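P450 cytochrome, putative (Rippkaea orientalis, PDB 6Y01) probably binds the molybdenum cofactor and serves as its carrier, storing or handing it on within the cell. Local coordinates at residues L129-L138 and V156-C165. Sequence-based numbering, arbitrary orientation.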
# COMPACT_ATOMS: atom_id res chain seq x y z
N LEU D 129 -4.41 -2.97 17.52
CA LEU D 129 -4.79 -4.14 18.36
C LEU D 129 -4.82 -5.43 17.54
O LEU D 129 -4.39 -6.44 18.05
CB LEU D 129 -6.15 -3.84 18.98
CG LEU D 129 -6.15 -2.74 20.04
CD1 LEU D 129 -7.56 -2.39 20.43
CD2 LEU D 129 -5.35 -3.13 21.25
N LYS D 130 -5.21 -5.36 16.27
CA LYS D 130 -5.23 -6.58 15.41
C LYS D 130 -3.80 -7.08 15.24
O LYS D 130 -3.58 -8.28 15.19
CB LYS D 130 -5.90 -6.27 14.09
CG LYS D 130 -6.02 -7.48 13.16
CD LYS D 130 -6.88 -7.19 11.98
CE LYS D 130 -6.86 -8.36 11.01
NZ LYS D 130 -7.74 -9.37 11.51
N ASN D 131 -2.84 -6.15 15.13
CA ASN D 131 -1.39 -6.45 14.98
C ASN D 131 -0.73 -6.74 16.34
O ASN D 131 0.47 -6.98 16.35
CB ASN D 131 -0.68 -5.35 14.21
CG ASN D 131 -0.98 -5.23 12.74
OD1 ASN D 131 -0.83 -6.22 11.99
ND2 ASN D 131 -1.45 -4.09 12.29
N GLN D 132 -1.49 -6.79 17.44
CA GLN D 132 -1.01 -7.10 18.81
C GLN D 132 0.03 -6.06 19.25
O GLN D 132 0.94 -6.38 20.03
CB GLN D 132 -0.48 -8.54 18.88
CG GLN D 132 -1.53 -9.54 18.37
CD GLN D 132 -2.14 -10.31 19.50
OE1 GLN D 132 -2.83 -9.74 20.34
NE2 GLN D 132 -1.88 -11.59 19.52
N LYS D 133 -0.14 -4.83 18.79
CA LYS D 133 0.69 -3.72 19.24
C LYS D 133 0.10 -3.20 20.54
O LYS D 133 -1.10 -3.14 20.70
CB LYS D 133 0.71 -2.58 18.21
CG LYS D 133 1.57 -2.86 16.98
CD LYS D 133 3.05 -2.79 17.40
CE LYS D 133 3.99 -2.72 16.25
NZ LYS D 133 5.35 -2.84 16.75
N PRO D 134 0.95 -2.73 21.49
CA PRO D 134 0.45 -2.08 22.69
C PRO D 134 -0.24 -0.76 22.35
O PRO D 134 0.32 0.06 21.57
CB PRO D 134 1.70 -1.81 23.54
CG PRO D 134 2.74 -2.69 22.96
CD PRO D 134 2.41 -2.84 21.48
N VAL D 135 -1.42 -0.56 22.93
CA VAL D 135 -2.24 0.62 22.67
C VAL D 135 -2.64 1.24 23.99
O VAL D 135 -3.13 0.54 24.87
CB VAL D 135 -3.48 0.32 21.83
CG1 VAL D 135 -4.36 1.56 21.72
CG2 VAL D 135 -3.11 -0.21 20.48
N ILE D 136 -2.44 2.57 24.07
CA ILE D 136 -2.90 3.36 25.22
C ILE D 136 -3.96 4.32 24.74
O ILE D 136 -3.71 5.10 23.80
CB ILE D 136 -1.73 4.12 25.86
CG1 ILE D 136 -0.64 3.16 26.32
CG2 ILE D 136 -2.25 4.98 26.99
CD1 ILE D 136 0.65 3.86 26.74
N LEU D 137 -5.12 4.30 25.38
CA LEU D 137 -6.19 5.27 25.10
C LEU D 137 -6.13 6.40 26.11
O LEU D 137 -6.16 6.16 27.31
CB LEU D 137 -7.55 4.57 25.15
CG LEU D 137 -7.68 3.33 24.26
CD1 LEU D 137 -9.08 2.71 24.44
CD2 LEU D 137 -7.44 3.67 22.82
N LEU D 138 -6.12 7.60 25.60
CA LEU D 138 -6.18 8.84 26.42
C LEU D 138 -7.35 9.67 25.89
O LEU D 138 -7.20 10.45 24.94
CB LEU D 138 -4.82 9.56 26.35
CG LEU D 138 -4.75 10.81 27.20
CD1 LEU D 138 -4.73 10.50 28.67
CD2 LEU D 138 -3.49 11.55 26.82
N VAL D 156 -5.72 -3.63 25.70
CA VAL D 156 -5.63 -2.16 25.60
C VAL D 156 -5.44 -1.55 27.00
O VAL D 156 -5.97 -2.04 27.98
CB VAL D 156 -6.88 -1.65 24.88
CG1 VAL D 156 -8.11 -1.75 25.74
CG2 VAL D 156 -6.68 -0.26 24.39
N TRP D 157 -4.69 -0.47 27.07
CA TRP D 157 -4.48 0.30 28.32
C TRP D 157 -5.25 1.62 28.26
O TRP D 157 -5.32 2.22 27.20
CB TRP D 157 -3.00 0.60 28.53
CG TRP D 157 -2.24 -0.55 29.11
CD1 TRP D 157 -2.06 -0.86 30.43
CD2 TRP D 157 -1.47 -1.48 28.37
NE1 TRP D 157 -1.25 -1.96 30.55
CE2 TRP D 157 -0.88 -2.36 29.30
CE3 TRP D 157 -1.24 -1.66 27.01
CZ2 TRP D 157 -0.08 -3.42 28.90
CZ3 TRP D 157 -0.46 -2.73 26.61
CH2 TRP D 157 0.13 -3.57 27.54
N ILE D 158 -5.78 2.04 29.39
CA ILE D 158 -6.50 3.32 29.53
C ILE D 158 -5.66 4.23 30.42
O ILE D 158 -5.42 3.90 31.57
CB ILE D 158 -7.90 3.13 30.15
CG1 ILE D 158 -8.67 2.01 29.44
CG2 ILE D 158 -8.64 4.45 30.14
CD1 ILE D 158 -8.95 2.27 28.02
N ALA D 159 -5.22 5.36 29.88
CA ALA D 159 -4.39 6.31 30.64
C ALA D 159 -5.25 7.41 31.23
O ALA D 159 -6.27 7.79 30.65
CB ALA D 159 -3.31 6.92 29.78
N SER D 160 -4.77 7.97 32.33
CA SER D 160 -5.46 9.06 33.06
C SER D 160 -4.88 10.43 32.68
O SER D 160 -5.53 11.43 32.97
CB SER D 160 -5.36 8.84 34.56
OG SER D 160 -3.99 8.64 34.96
N SER D 161 -3.71 10.48 32.08
CA SER D 161 -3.00 11.74 31.81
C SER D 161 -1.84 11.48 30.88
O SER D 161 -1.43 10.34 30.70
CB SER D 161 -2.46 12.34 33.10
OG SER D 161 -1.43 11.50 33.60
N PRO D 162 -1.24 12.52 30.27
CA PRO D 162 -0.01 12.35 29.51
C PRO D 162 1.10 11.69 30.33
O PRO D 162 1.77 10.80 29.82
CB PRO D 162 0.32 13.79 29.07
CG PRO D 162 -1.03 14.41 28.96
CD PRO D 162 -1.77 13.89 30.17
N GLU D 163 1.30 12.14 31.56
CA GLU D 163 2.33 11.54 32.42
C GLU D 163 2.08 10.04 32.61
O GLU D 163 3.02 9.25 32.59
CB GLU D 163 2.37 12.29 33.77
CG GLU D 163 2.82 13.72 33.64
CD GLU D 163 1.80 14.75 33.12
OE1 GLU D 163 0.56 14.41 32.92
OE2 GLU D 163 2.25 15.92 32.91
N ASN D 164 0.81 9.66 32.80
CA ASN D 164 0.46 8.24 32.98
C ASN D 164 0.78 7.47 31.70
O ASN D 164 1.25 6.33 31.79
CB ASN D 164 -1.00 8.12 33.39
CG ASN D 164 -1.43 6.70 33.70
OD1 ASN D 164 -2.52 6.29 33.30
ND2 ASN D 164 -0.63 5.97 34.46
N CYS D 165 0.57 8.06 30.52
CA CYS D 165 0.99 7.41 29.26
C CYS D 165 2.48 7.07 29.30
O CYS D 165 2.84 5.95 28.89
CB CYS D 165 0.75 8.28 28.04
SG CYS D 165 -0.99 8.58 27.68
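V156 meets the neighbouring strand through CG2, which sits anti to its own backbone N and wedges between V135 and L137, 3.7 Å from L137 CG. W157 then docks by its backbone: its N donates almost straight to V135 O (2.9 Å), and its O accepts from L137 N (2.8 Å). The indole reaches back to P134, CZ3 lying 3.9 Å from P134 CB, while V135 O comes up to the ring edge in plane. On the other face of the sheet I158 folds CD1 over L137 CD1 at 3.6 Å, its chi2 of -63° bending the chain that way. A159 N closes the third bond, to L137 O, and A159 CB meets I136 CG2 at 3.6 Å. After the turn S161 OG caps the helix by accepting from N164 N, and L138 CD1 packs against S161 N, which is buried without a partner. C165 SG finally rests between I136 CG2 and L138 CD2. An alanine in place of I136 would probably open a gap beside A159 CB and C165 SG, which I136 CG2 now fills. Parallel strands 135-138 and 157-158, joined through helix 142-151, make the beta-alpha-beta crossover at one edge of the parallel sheet of this Rossmann-like fold.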